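Local coordinates for biotin transporter BioY (Lactococcus lactis subsp. cremoris, PDB 4DVE), which binds biotin within the membrane and probably serves as the S component of an energy-coupling factor ABC transporter that imports the vitamin, at residues A[28-33]-A[53-58]; A[42-47]-A[167-172]; A[48-53]-A[174-179]. All coordinates share one frame; numbering follows the deposited sequence.

Contact 1 (A[28-33]-A[53-58]). With BNG (nonyl beta-D-glucopyranoside), chain E.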
# COMPACT_ATOMS: atom_id res chain seq x y z
N ALA A 28 -2.61 -12.14 0.42
CA ALA A 28 -2.17 -12.91 1.59
C ALA A 28 -0.97 -12.26 2.28
O ALA A 28 -0.91 -12.23 3.52
CB ALA A 28 -1.84 -14.35 1.19
N PHE A 29 -0.03 -11.73 1.48
CA PHE A 29 1.18 -11.08 2.01
C PHE A 29 0.85 -9.83 2.83
O PHE A 29 1.39 -9.61 3.93
CB PHE A 29 2.14 -10.74 0.87
CG PHE A 29 3.45 -10.20 1.32
CD1 PHE A 29 4.40 -11.05 1.85
CD2 PHE A 29 3.73 -8.85 1.25
CE1 PHE A 29 5.62 -10.56 2.29
CE2 PHE A 29 4.95 -8.36 1.68
CZ PHE A 29 5.89 -9.21 2.21
N ILE A 30 -0.06 -9.03 2.32
CA ILE A 30 -0.53 -7.86 3.01
C ILE A 30 -1.16 -8.23 4.36
O ILE A 30 -0.92 -7.57 5.42
CB ILE A 30 -1.51 -7.06 2.15
CG1 ILE A 30 -0.82 -6.48 0.90
CG2 ILE A 30 -2.14 -5.93 2.99
CD1 ILE A 30 -1.79 -6.10 -0.23
N ILE A 31 -1.95 -9.30 4.34
CA ILE A 31 -2.58 -9.85 5.56
C ILE A 31 -1.52 -10.33 6.56
O ILE A 31 -1.59 -9.99 7.74
CB ILE A 31 -3.58 -10.99 5.23
CG1 ILE A 31 -4.79 -10.43 4.45
CG2 ILE A 31 -4.05 -11.69 6.52
CD1 ILE A 31 -5.71 -11.49 3.86
N ILE A 32 -0.53 -11.09 6.09
CA ILE A 32 0.56 -11.58 6.96
C ILE A 32 1.33 -10.42 7.65
O ILE A 32 1.64 -10.51 8.82
CB ILE A 32 1.52 -12.51 6.16
CG1 ILE A 32 0.81 -13.84 5.84
CG2 ILE A 32 2.82 -12.81 6.93
CD1 ILE A 32 1.48 -14.66 4.75
N LEU A 33 1.60 -9.34 6.92
CA LEU A 33 2.24 -8.16 7.52
C LEU A 33 1.44 -7.57 8.68
O LEU A 33 2.00 -7.03 9.63
CB LEU A 33 2.50 -7.09 6.45
CG LEU A 33 3.52 -7.41 5.34
CD1 LEU A 33 3.52 -6.25 4.34
CD2 LEU A 33 4.91 -7.69 5.86
N MSE A 53 3.49 -1.36 3.80
CA MSE A 53 4.52 -1.76 2.84
C MSE A 53 3.96 -2.66 1.73
O MSE A 53 4.36 -2.57 0.54
CB MSE A 53 5.65 -2.47 3.59
CG MSE A 53 6.77 -2.85 2.62
SE MSE A 53 8.34 -3.58 3.58
CE MSE A 53 7.55 -5.32 4.04
N GLY A 54 3.09 -3.59 2.10
CA GLY A 54 2.50 -4.51 1.13
C GLY A 54 1.64 -3.77 0.11
O GLY A 54 1.55 -4.16 -1.06
N ILE A 55 0.97 -2.72 0.58
CA ILE A 55 0.18 -1.85 -0.26
C ILE A 55 1.08 -1.18 -1.29
O ILE A 55 0.70 -1.06 -2.45
CB ILE A 55 -0.55 -0.74 0.54
CG1 ILE A 55 -1.40 -1.33 1.69
CG2 ILE A 55 -1.41 0.10 -0.40
CD1 ILE A 55 -2.39 -2.39 1.24
N MSE A 56 2.28 -0.80 -0.88
CA MSE A 56 3.23 -0.13 -1.75
C MSE A 56 3.75 -1.04 -2.83
O MSE A 56 4.00 -0.59 -3.96
CB MSE A 56 4.46 0.35 -0.97
CG MSE A 56 4.13 1.48 -0.03
SE MSE A 56 5.76 2.06 0.92
CE MSE A 56 4.92 2.61 2.62
N MSE A 57 3.96 -2.31 -2.49
CA MSE A 57 4.52 -3.29 -3.44
C MSE A 57 3.58 -3.77 -4.52
O MSE A 57 4.04 -4.17 -5.61
CB MSE A 57 4.93 -4.53 -2.65
CG MSE A 57 6.14 -4.29 -1.75
SE MSE A 57 6.32 -5.77 -0.45
CE MSE A 57 6.38 -7.23 -1.78
N ALA A 58 2.28 -3.77 -4.24
CA ALA A 58 1.26 -4.38 -5.10
C ALA A 58 1.25 -3.83 -6.53
O ALA A 58 1.22 -4.60 -7.51
CB ALA A 58 -0.13 -4.23 -4.47
C1 BNG E . -7.90 -12.96 -3.83
C2 BNG E . -7.16 -12.24 -4.95
C3 BNG E . -8.07 -12.07 -6.17
C4 BNG E . -8.74 -13.38 -6.54
C5 BNG E . -9.38 -14.03 -5.32
C6 BNG E . -9.99 -15.38 -5.68
C1' BNG E . -7.61 -13.95 -1.71
C2' BNG E . -6.52 -14.60 -0.85
C3' BNG E . -6.90 -14.58 0.62
C4' BNG E . -5.72 -15.01 1.49
C5' BNG E . -6.13 -15.08 2.96
C6' BNG E . -4.91 -15.27 3.85
C7' BNG E . -5.33 -15.64 5.27
C8' BNG E . -4.14 -15.59 6.22
C9' BNG E . -2.99 -16.43 5.71
O1 BNG E . -7.00 -13.19 -2.75
O2 BNG E . -6.73 -10.96 -4.50
O3 BNG E . -7.29 -11.60 -7.28
O4 BNG E . -9.75 -13.14 -7.53
O5 BNG E . -8.40 -14.21 -4.31
O6 BNG E . -10.20 -16.14 -4.48

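Contact 2 (A[42-47]-A[167-172]). With BTN (biotin), chain D.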
# COMPACT_ATOMS: atom_id res chain seq x y z
N GLY A 42 2.54 8.56 21.04
CA GLY A 42 1.81 9.23 22.12
C GLY A 42 0.63 10.02 21.60
O GLY A 42 -0.53 9.80 22.00
N PHE A 43 0.94 10.89 20.65
CA PHE A 43 0.19 12.11 20.41
C PHE A 43 -1.00 12.00 19.47
O PHE A 43 -1.83 12.90 19.46
CB PHE A 43 1.12 13.22 19.92
CG PHE A 43 2.44 12.73 19.39
CD1 PHE A 43 2.62 12.51 18.05
CD2 PHE A 43 3.51 12.52 20.26
CE1 PHE A 43 3.84 12.08 17.57
CE2 PHE A 43 4.73 12.08 19.79
CZ PHE A 43 4.90 11.86 18.44
N ILE A 44 -1.07 10.92 18.69
CA ILE A 44 -2.27 10.66 17.89
C ILE A 44 -2.66 9.19 18.03
O ILE A 44 -1.86 8.35 18.40
CB ILE A 44 -2.09 11.10 16.41
CG1 ILE A 44 -0.84 10.46 15.78
CG2 ILE A 44 -2.03 12.63 16.35
CD1 ILE A 44 -0.70 10.68 14.29
N PRO A 45 -3.93 8.89 17.80
CA PRO A 45 -4.35 7.51 17.98
C PRO A 45 -4.15 6.65 16.71
O PRO A 45 -5.07 5.93 16.32
CB PRO A 45 -5.83 7.67 18.33
CG PRO A 45 -6.26 8.87 17.54
CD PRO A 45 -5.07 9.79 17.54
N VAL A 46 -2.97 6.74 16.08
CA VAL A 46 -2.61 5.97 14.89
C VAL A 46 -1.24 5.36 15.17
O VAL A 46 -0.29 6.08 15.48
CB VAL A 46 -2.55 6.87 13.62
CG1 VAL A 46 -2.09 6.10 12.38
CG2 VAL A 46 -3.89 7.53 13.39
N PRO A 47 -1.13 4.03 15.07
CA PRO A 47 0.14 3.35 15.32
C PRO A 47 1.11 3.31 14.13
O PRO A 47 0.72 3.43 12.95
CB PRO A 47 -0.31 1.92 15.68
CG PRO A 47 -1.50 1.70 14.82
CD PRO A 47 -2.21 3.05 14.81
N LEU A 167 4.63 13.31 10.79
CA LEU A 167 6.06 13.22 10.52
C LEU A 167 6.71 12.03 11.23
O LEU A 167 7.68 11.45 10.71
CB LEU A 167 6.75 14.53 10.93
CG LEU A 167 6.42 15.75 10.05
CD1 LEU A 167 6.99 17.07 10.63
CD2 LEU A 167 6.89 15.52 8.63
N VAL A 168 6.14 11.62 12.36
CA VAL A 168 6.55 10.40 13.07
C VAL A 168 6.55 9.15 12.17
O VAL A 168 7.33 8.24 12.44
CB VAL A 168 5.67 10.11 14.32
CG1 VAL A 168 4.33 9.45 13.96
CG2 VAL A 168 6.41 9.26 15.32
N PHE A 169 5.69 9.12 11.14
CA PHE A 169 5.60 7.96 10.24
C PHE A 169 6.63 7.95 9.12
O PHE A 169 6.84 6.90 8.51
CB PHE A 169 4.20 7.83 9.63
CG PHE A 169 3.12 7.67 10.65
CD1 PHE A 169 3.23 6.70 11.65
CD2 PHE A 169 2.04 8.53 10.67
CE1 PHE A 169 2.26 6.60 12.65
CE2 PHE A 169 1.07 8.42 11.65
CZ PHE A 169 1.18 7.46 12.65
N ILE A 170 7.28 9.09 8.88
CA ILE A 170 8.12 9.26 7.70
C ILE A 170 9.37 8.35 7.66
O ILE A 170 9.64 7.73 6.64
CB ILE A 170 8.52 10.75 7.49
CG1 ILE A 170 7.28 11.58 7.11
CG2 ILE A 170 9.65 10.90 6.45
CD1 ILE A 170 6.60 11.20 5.80
N PRO A 171 10.12 8.25 8.77
CA PRO A 171 11.31 7.40 8.75
C PRO A 171 11.01 5.93 8.44
O PRO A 171 11.70 5.30 7.60
CB PRO A 171 11.90 7.54 10.16
CG PRO A 171 11.21 8.70 10.78
CD PRO A 171 9.95 8.99 10.03
N GLY A 172 10.00 5.40 9.12
CA GLY A 172 9.54 4.02 8.90
C GLY A 172 8.95 3.86 7.49
O GLY A 172 9.21 2.86 6.82
C11 BTN D . -5.32 0.35 10.49
O11 BTN D . -4.92 -0.84 10.54
O12 BTN D . -6.32 0.70 11.13
C10 BTN D . -4.60 1.39 9.61
C9 BTN D . -3.37 2.00 10.28
C8 BTN D . -2.73 3.09 9.38
C7 BTN D . -1.34 3.49 9.88
C2 BTN D . -0.67 4.53 9.00
S1 BTN D . -0.26 3.83 7.39
C6 BTN D . 0.88 5.16 7.07
C5 BTN D . 1.54 5.55 8.42
N1 BTN D . 2.75 4.79 8.64
C3 BTN D . 2.66 3.96 9.68
O3 BTN D . 3.55 3.21 10.07
N2 BTN D . 1.43 4.09 10.22
C4 BTN D . 0.63 5.09 9.56

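Contact 3 (A[48-53]-A[174-179]). With BTN (biotin), chain D.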
# COMPACT_ATOMS: atom_id res chain seq x y z
N ILE A 48 2.38 3.08 14.44
CA ILE A 48 3.33 2.69 13.42
C ILE A 48 3.04 1.20 13.12
O ILE A 48 2.83 0.38 14.05
CB ILE A 48 4.77 2.87 13.91
CG1 ILE A 48 5.08 4.37 14.17
CG2 ILE A 48 5.76 2.21 12.95
CD1 ILE A 48 6.38 4.62 14.95
N ILE A 49 3.03 0.86 11.84
CA ILE A 49 2.71 -0.48 11.38
C ILE A 49 3.70 -0.91 10.30
O ILE A 49 4.54 -0.11 9.83
CB ILE A 49 1.26 -0.55 10.79
CG1 ILE A 49 1.11 0.32 9.53
CG2 ILE A 49 0.21 -0.12 11.83
CD1 ILE A 49 -0.16 0.04 8.74
N LEU A 50 3.57 -2.15 9.88
CA LEU A 50 4.32 -2.64 8.73
C LEU A 50 3.42 -2.85 7.50
O LEU A 50 3.93 -2.87 6.38
CB LEU A 50 5.04 -3.94 9.09
CG LEU A 50 6.02 -4.52 8.07
CD1 LEU A 50 7.10 -3.51 7.64
CD2 LEU A 50 6.65 -5.81 8.60
N GLN A 51 2.11 -2.98 7.69
CA GLN A 51 1.22 -3.48 6.63
C GLN A 51 1.14 -2.58 5.38
O GLN A 51 0.92 -3.08 4.26
CB GLN A 51 -0.16 -3.77 7.26
CG GLN A 51 -1.20 -4.32 6.34
CD GLN A 51 -2.42 -4.88 7.09
OE1 GLN A 51 -2.68 -6.10 7.06
NE2 GLN A 51 -3.17 -4.00 7.72
N ASN A 52 1.31 -1.26 5.55
CA ASN A 52 1.31 -0.37 4.41
C ASN A 52 2.43 -0.67 3.40
O ASN A 52 2.31 -0.30 2.23
CB ASN A 52 1.27 1.11 4.82
CG ASN A 52 2.47 1.54 5.61
OD1 ASN A 52 2.93 0.81 6.49
ND2 ASN A 52 2.98 2.75 5.33
N MSE A 53 3.49 -1.36 3.80
CA MSE A 53 4.52 -1.76 2.84
C MSE A 53 3.96 -2.66 1.73
O MSE A 53 4.36 -2.57 0.54
CB MSE A 53 5.65 -2.47 3.59
CG MSE A 53 6.77 -2.85 2.62
SE MSE A 53 8.34 -3.58 3.58
CE MSE A 53 7.55 -5.32 4.04
N CYS A 174 9.73 5.63 4.77
CA CYS A 174 10.83 5.70 3.82
C CYS A 174 11.61 4.39 3.73
O CYS A 174 11.95 3.95 2.61
CB CYS A 174 11.80 6.84 4.14
SG CYS A 174 11.12 8.44 3.66
N ILE A 175 11.87 3.78 4.89
CA ILE A 175 12.46 2.44 4.92
C ILE A 175 11.59 1.43 4.15
O ILE A 175 12.12 0.63 3.37
CB ILE A 175 12.70 1.93 6.36
CG1 ILE A 175 13.80 2.74 7.05
CG2 ILE A 175 13.08 0.45 6.37
CD1 ILE A 175 13.70 2.63 8.57
N LYS A 176 10.28 1.48 4.37
CA LYS A 176 9.33 0.59 3.67
C LYS A 176 9.37 0.81 2.17
O LYS A 176 9.31 -0.14 1.42
CB LYS A 176 7.89 0.73 4.15
CG LYS A 176 7.66 0.29 5.60
CD LYS A 176 6.32 0.83 6.14
CE LYS A 176 6.37 1.20 7.61
NZ LYS A 176 5.12 1.87 8.04
N ALA A 177 9.42 2.07 1.75
CA ALA A 177 9.45 2.40 0.32
C ALA A 177 10.76 1.90 -0.33
O ALA A 177 10.74 1.41 -1.48
CB ALA A 177 9.28 3.91 0.10
N ILE A 178 11.89 2.04 0.39
CA ILE A 178 13.19 1.60 -0.10
C ILE A 178 13.19 0.08 -0.24
O ILE A 178 13.67 -0.46 -1.26
CB ILE A 178 14.38 1.94 0.84
CG1 ILE A 178 14.62 3.44 1.07
CG2 ILE A 178 15.67 1.34 0.33
CD1 ILE A 178 14.35 4.34 -0.10
N LEU A 179 12.71 -0.61 0.79
CA LEU A 179 12.65 -2.08 0.75
C LEU A 179 11.70 -2.54 -0.35
O LEU A 179 11.94 -3.57 -0.99
CB LEU A 179 12.20 -2.66 2.10
CG LEU A 179 13.25 -2.61 3.21
CD1 LEU A 179 12.62 -2.88 4.58
CD2 LEU A 179 14.37 -3.60 2.91
C11 BTN D . -5.32 0.35 10.49
O11 BTN D . -4.92 -0.84 10.54
O12 BTN D . -6.32 0.70 11.13
C10 BTN D . -4.60 1.39 9.61
C9 BTN D . -3.37 2.00 10.28
C8 BTN D . -2.73 3.09 9.38
C7 BTN D . -1.34 3.49 9.88
C2 BTN D . -0.67 4.53 9.00
S1 BTN D . -0.26 3.83 7.39
C6 BTN D . 0.88 5.16 7.07
C5 BTN D . 1.54 5.55 8.42
N1 BTN D . 2.75 4.79 8.64
C3 BTN D . 2.66 3.96 9.68
O3 BTN D . 3.55 3.21 10.07
N2 BTN D . 1.43 4.09 10.22
C4 BTN D . 0.63 5.09 9.56

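Contact 1 (A[28-33]-A[53-58])
Leu33 N bonds Phe29 O at 3.0 Å, one turn of the helix whose Phe29 and Leu33 both pack on 53-58; no hydrogen bond joins the two segments themselves. They run nearly antiparallel, at 161°, and draw together at Gly54, whose CA lies 4.9 Å from the CA of Ile30. A CB on Gly54 would probably clash with Ile30 CG1, so this is close, glycine-mediated helix packing: Ile30 CG1 sits 3.7 Å from Gly54 C, and Leu33 CD1 comes within 3.5 Å of Gly54 N. The other branch of Leu33, CD2, meets the CE methyl of selenomethionine Met53. With CG anti to its backbone N (chi1 -174°), Phe29 carries its ring to selenomethionine Met57. This Met-aromatic contact is oblique, Phe29 CE2 lying 3.6 Å from Met57 SE. Ile30 CG2 and CD1 both touch Ile55 CD1, the side chains crossing at about a right angle. Elsewhere on 28-33, Ile31 CD1 packs against the nonyl tail of a detergent molecule. Further along helix 52-80, Val71 and Phe74 also pack on Ile30; Ile55 reaches Trp106 and Thr109 of helix 100-119, and Met53 and Met57 touch Thr180 of helix 170-189.

Contact 2 (A[42-47]-A[167-172])
Phe169 lays its ring over the ureido ring of biotin, the two planes nearly parallel, while its far rim presses on Ile44, Val46 and Pro47. Biotin C4 stands 3.6 Å above the centre of one face of the Phe169 ring, and the opposite face is covered by CG1 of the adjacent Val168, so the ring is sandwiched. Its CZ corner meets Val46 twice: Val46 O lies at the edge, in the ring plane, 3.5 Å from Phe169 CZ, and Val46 CG1 approaches the same carbon at 3.6 Å. That methyl, anti to the backbone N (chi1 176°), also touches C7 in the valeryl chain of biotin. Pro47 O passes 3.5 Å from Phe169 CE1 and accepts a hydrogen bond from biotin N2 at 2.9 Å with an N-H...O angle of 149°. Ile44 meets the ring tip to tip, Ile44 CD1 lying 3.9 Å from Phe169 CE2. Farther out, Val168 CB sits at the edge of the poorly ordered Phe43 ring. An alanine at Phe169 would probably open a gap over the ureido ring and leave Ile44 CD1 and Val46 CG1 without the ring edge they pack on. The contact forms one wall of the biotin pocket, built from the loop between helices 13-33 and 52-80 and from 167-172, which runs into helix 170-189. Leu151 of helix 128-155 and Ser165 of helix 159-165 back Ile44, while Tyr102 of helix 100-119 and Asp144 of helix 128-155 touch Phe169.

Contact 3 (A[48-53]-A[174-179])
The irregular chain of 48-53 leads into helix 52-80 and lies against helical segment 174-179, Met53 and Lys176 bringing their CA atoms to 5.4 Å. From there Lys176 extends across to the biotin head, crossing Asn52 at about a right angle, and its ammonium group is gripped by several acceptors. Lys176 NZ donates to Ile49 O at 2.7 Å, arriving tilted out of the carbonyl plane. A second bond runs from Lys176 NZ to Asn52 OD1 at 2.9 Å, in the amide plane and on a lone pair, with a C=O...N angle of 117°. A third, weak one joins Lys176 NZ to biotin O3, also at 2.9 Å. Asp173 completes the group: its OD1 forms a salt bridge with Lys176 NZ and takes a hydrogen bond from Asn52 ND2, so both ends of the Asn52 amide are held and its rotation is fixed. The carboxylate would be expected to stabilise the buried lysine charge. Asn52 CG lies between its backbone N and carbonyl carbon (chi1 62°), with OD1 turned to the lysine and ND2 near biotin C6. Ile49 works with both backbone groups, for Ile49 N donates to biotin O3 at 3.0 Å and a nearly straight 168°, while Ile49 CD1 packs on biotin C7, 3.8 Å away. O3 thus receives a backbone donor and, weakly, the lysine. The rest of the contact is apolar: Met53 CB touches Lys176 CB at 3.9 Å, and Met53 SE rests by Leu179 CB. Trp106 of helix 100-119 packs on Ile49 and Asn52, and Met56 of helix 52-80 on Lys176, placing the polar cluster between helices 52-80, 100-119 and 170-189.

Overall arrangement
From the N terminus, helix 13-33 leads into a mostly irregular connection that carries 42-47 and most of 48-53 on the way into helix 52-80. Contact 1 closes this short loop by bringing 53-58 back against 28-33. Contacts 2 and 3 close far longer loops, each of about 120 residues, tying the connection and the beginning of helix 52-80 to helix 170-189. All three cross one another along the chain. Contacts 1 and 3 share Met53 and touch through Leu33 and Leu50; contacts 2 and 3 meet at Phe169 and Ile48, and both line the biotin site. Contacts 1 and 2 lie apart, their centres about 19 Å from each other.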